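Local coordinates for protein peptidyl-prolyl cis-trans isomerase (Hirschia baltica, PDB 5EX2) that probably catalyses the cis-trans isomerisation of peptide bonds that precede proline, as cyclophilin-type folding helpers do, at residues F72-D78 / D169-R175. Residues are numbered along the deposited sequence; the frame is centred on the assembly and turned at random. Where two conformers were deposited one is given.
Sequences FMAQGGD and DQFFLMR
Asp-169 OD2 accepts two hydrogen bonds, one from Ile-79 N and one, at 2.6 Å, from a water that also donates to Asp-78 OD1, bridging two like charges. This joins the ends of strands 73-76 and 171-174, antiparallel neighbours in the closed cyclophilin beta-barrel. Nearby, Gln-75 NE2 donates to Gln-170 OE1 at 2.8 Å. Gln-170 OE1 lies close to the amide plane of Gln-75, while the two amide planes stand 44° apart. The Gln-75 side chain runs out straight, chi1 -179° turning CG away from the backbone N and carrying NE2 to Gln-170. Gln-75 OE1 is hydrogen-bonded to Arg-67 on the next strand. The Gln-170 amide also stacks on the Asp-78 carboxylate, nearly parallel, with Gln-170 NE2 3.6 Å from Asp-78 CG. Cut back to an alanine, Gln-170 would probably leave Gln-75 NE2 without this acceptor and the Asp-78 carboxylate without its stacked amide.

Backbone bonds join Ala-74 to Leu-173 in both directions, and Gly-76 to Phe-171 likewise. In the modelled conformer of Phe-172, Met-73 SD meets the ring obliquely, 4.9 Å from its centroid. On the opposite face of the sheet, one face of the Phe-171 ring packs against Gly-76, offset toward the rim, and Phe-171 CE1 comes to 3.5 Å from Gly-77 N.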
loop_
_atom_site.group_PDB
_atom_site.type_symbol
_atom_site.label_atom_id
_atom_site.label_comp_id
_atom_site.label_asym_id
_atom_site.label_seq_id
_atom_site.Cartn_x
_atom_site.Cartn_y
_atom_site.Cartn_z
ATOM N N PHE A 72 10.942 3.551 10.672
ATOM C CA PHE A 72 9.704 2.866 11.013
ATOM C C PHE A 72 8.567 3.374 10.133
ATOM O O PHE A 72 8.317 2.811 9.075
ATOM C CB PHE A 72 9.444 3.049 12.523
ATOM C CG PHE A 72 8.226 2.352 13.049
ATOM C CD1 PHE A 72 7.663 1.265 12.391
ATOM C CD2 PHE A 72 7.656 2.781 14.224
ATOM C CE1 PHE A 72 6.542 0.638 12.909
ATOM C CE2 PHE A 72 6.541 2.180 14.734
ATOM C CZ PHE A 72 5.978 1.096 14.082
ATOM N N MET A 73 7.901 4.444 10.537
ATOM C CA MET A 73 6.760 4.916 9.779
ATOM C C MET A 73 6.418 6.356 10.115
ATOM O O MET A 73 6.936 6.931 11.070
ATOM C CB MET A 73 5.551 4.007 10.035
ATOM C CG MET A 73 5.170 3.859 11.508
ATOM S SD MET A 73 4.142 5.252 12.050
ATOM C CE MET A 73 4.903 5.684 13.615
ATOM N N ALA A 74 5.550 6.911 9.276
ATOM C CA ALA A 74 4.955 8.217 9.491
ATOM C C ALA A 74 3.454 8.062 9.651
ATOM O O ALA A 74 2.761 7.586 8.748
ATOM C CB ALA A 74 5.273 9.135 8.328
ATOM N N GLN A 75 2.951 8.479 10.808
ATOM C CA GLN A 75 1.538 8.346 11.135
ATOM C C GLN A 75 0.824 9.691 11.046
ATOM O O GLN A 75 1.324 10.700 11.556
ATOM C CB GLN A 75 1.374 7.745 12.532
ATOM C CG GLN A 75 -0.052 7.556 12.951
ATOM C CD GLN A 75 -0.161 6.782 14.252
ATOM O OE1 GLN A 75 0.729 6.010 14.593
ATOM N NE2 GLN A 75 -1.226 7.014 15.003
ATOM N N GLY A 76 -0.328 9.690 10.383
ATOM C CA GLY A 76 -1.145 10.883 10.224
ATOM C C GLY A 76 -2.613 10.541 10.336
ATOM O O GLY A 76 -2.983 9.473 10.829
ATOM N N GLY A 77 -3.451 11.458 9.885
ATOM C CA GLY A 77 -4.863 11.189 9.781
ATOM C C GLY A 77 -5.697 11.310 11.044
ATOM O O GLY A 77 -6.821 10.814 11.073
ATOM N N ASP A 78 -5.203 12.008 12.059
ATOM C CA ASP A 78 -5.986 12.217 13.269
ATOM C C ASP A 78 -6.890 13.410 13.035
ATOM O O ASP A 78 -6.523 14.550 13.322
ATOM C CB ASP A 78 -5.076 12.432 14.473
ATOM C CG ASP A 78 -5.838 12.525 15.777
ATOM O OD1 ASP A 78 -7.089 12.398 15.768
ATOM O OD2 ASP A 78 -5.176 12.729 16.815
ATOM N N ASP A 169 -9.474 6.469 11.315
ATOM C CA ASP A 169 -8.976 7.480 10.375
ATOM C C ASP A 169 -7.455 7.513 10.281
ATOM O O ASP A 169 -6.893 7.663 9.211
ATOM C CB ASP A 169 -9.500 8.872 10.751
ATOM C CG ASP A 169 -9.305 9.226 12.212
ATOM O OD1 ASP A 169 -8.860 8.391 13.032
ATOM O OD2 ASP A 169 -9.630 10.385 12.540
ATOM N N GLN A 170 -6.775 7.340 11.406
ATOM C CA GLN A 170 -5.325 7.438 11.410
ATOM C C GLN A 170 -4.697 6.304 10.642
ATOM O O GLN A 170 -5.116 5.151 10.765
ATOM C CB GLN A 170 -4.786 7.458 12.838
ATOM C CG GLN A 170 -5.226 8.680 13.600
ATOM C CD GLN A 170 -4.611 8.775 14.963
ATOM O OE1 GLN A 170 -3.393 8.720 15.109
ATOM N NE2 GLN A 170 -5.451 8.928 15.976
ATOM N N PHE A 171 -3.669 6.637 9.873
ATOM C CA PHE A 171 -2.989 5.696 8.996
ATOM C C PHE A 171 -1.493 5.852 9.172
ATOM O O PHE A 171 -1.025 6.852 9.728
ATOM C CB PHE A 171 -3.347 5.960 7.540
ATOM C CG PHE A 171 -2.966 7.328 7.103
ATOM C CD1 PHE A 171 -3.836 8.385 7.251
ATOM C CD2 PHE A 171 -1.697 7.568 6.608
ATOM C CE1 PHE A 171 -3.452 9.668 6.893
ATOM C CE2 PHE A 171 -1.307 8.838 6.250
ATOM C CZ PHE A 171 -2.185 9.894 6.397
ATOM N N PHE A 172 -0.713 4.874 8.762
ATOM C CA PHE A 172 0.706 5.130 8.711
ATOM C C PHE A 172 1.314 4.666 7.404
ATOM O O PHE A 172 0.904 3.676 6.775
ATOM C CB PHE A 172 1.433 4.568 9.923
ATOM C CG PHE A 172 1.171 3.146 10.202
ATOM C CD1 PHE A 172 0.040 2.760 10.895
ATOM C CD2 PHE A 172 2.091 2.191 9.836
ATOM C CE1 PHE A 172 -0.180 1.441 11.195
ATOM C CE2 PHE A 172 1.877 0.871 10.133
ATOM C CZ PHE A 172 0.736 0.491 10.812
ATOM N N LEU A 173 2.305 5.450 7.021
ATOM C CA LEU A 173 3.099 5.250 5.814
ATOM C C LEU A 173 4.382 4.549 6.202
ATOM O O LEU A 173 5.168 5.082 6.998
ATOM C CB LEU A 173 3.427 6.585 5.153
ATOM C CG LEU A 173 2.241 7.504 4.886
ATOM C CD1 LEU A 173 2.745 8.812 4.281
ATOM C CD2 LEU A 173 1.217 6.861 3.957
ATOM N N MET A 174 4.599 3.340 5.703
ATOM C CA MET A 174 5.779 2.584 6.096
ATOM C C MET A 174 7.039 3.126 5.454
ATOM O O MET A 174 7.156 3.182 4.240
ATOM C CB MET A 174 5.636 1.104 5.747
ATOM C CG MET A 174 4.498 0.393 6.435
ATOM S SD MET A 174 4.506 0.586 8.221
ATOM C CE MET A 174 6.177 0.123 8.614
ATOM N N ARG A 175 7.974 3.546 6.283
ATOM C CA ARG A 175 9.246 4.090 5.823
ATOM C C ARG A 175 10.323 3.022 5.728
ATOM O O ARG A 175 11.295 3.187 4.998
ATOM C CB ARG A 175 9.718 5.209 6.748
ATOM C CG ARG A 175 8.856 6.450 6.662
ATOM C CD ARG A 175 9.043 7.409 7.809
ATOM N NE ARG A 175 10.387 7.931 8.056
ATOM C CZ ARG A 175 10.691 9.233 8.152
ATOM N NH1 ARG A 175 9.800 10.184 7.852
ATOM N NH2 ARG A 175 11.923 9.590 8.494
HETATM O O HOH W 1 -9.624 11.543 14.880
#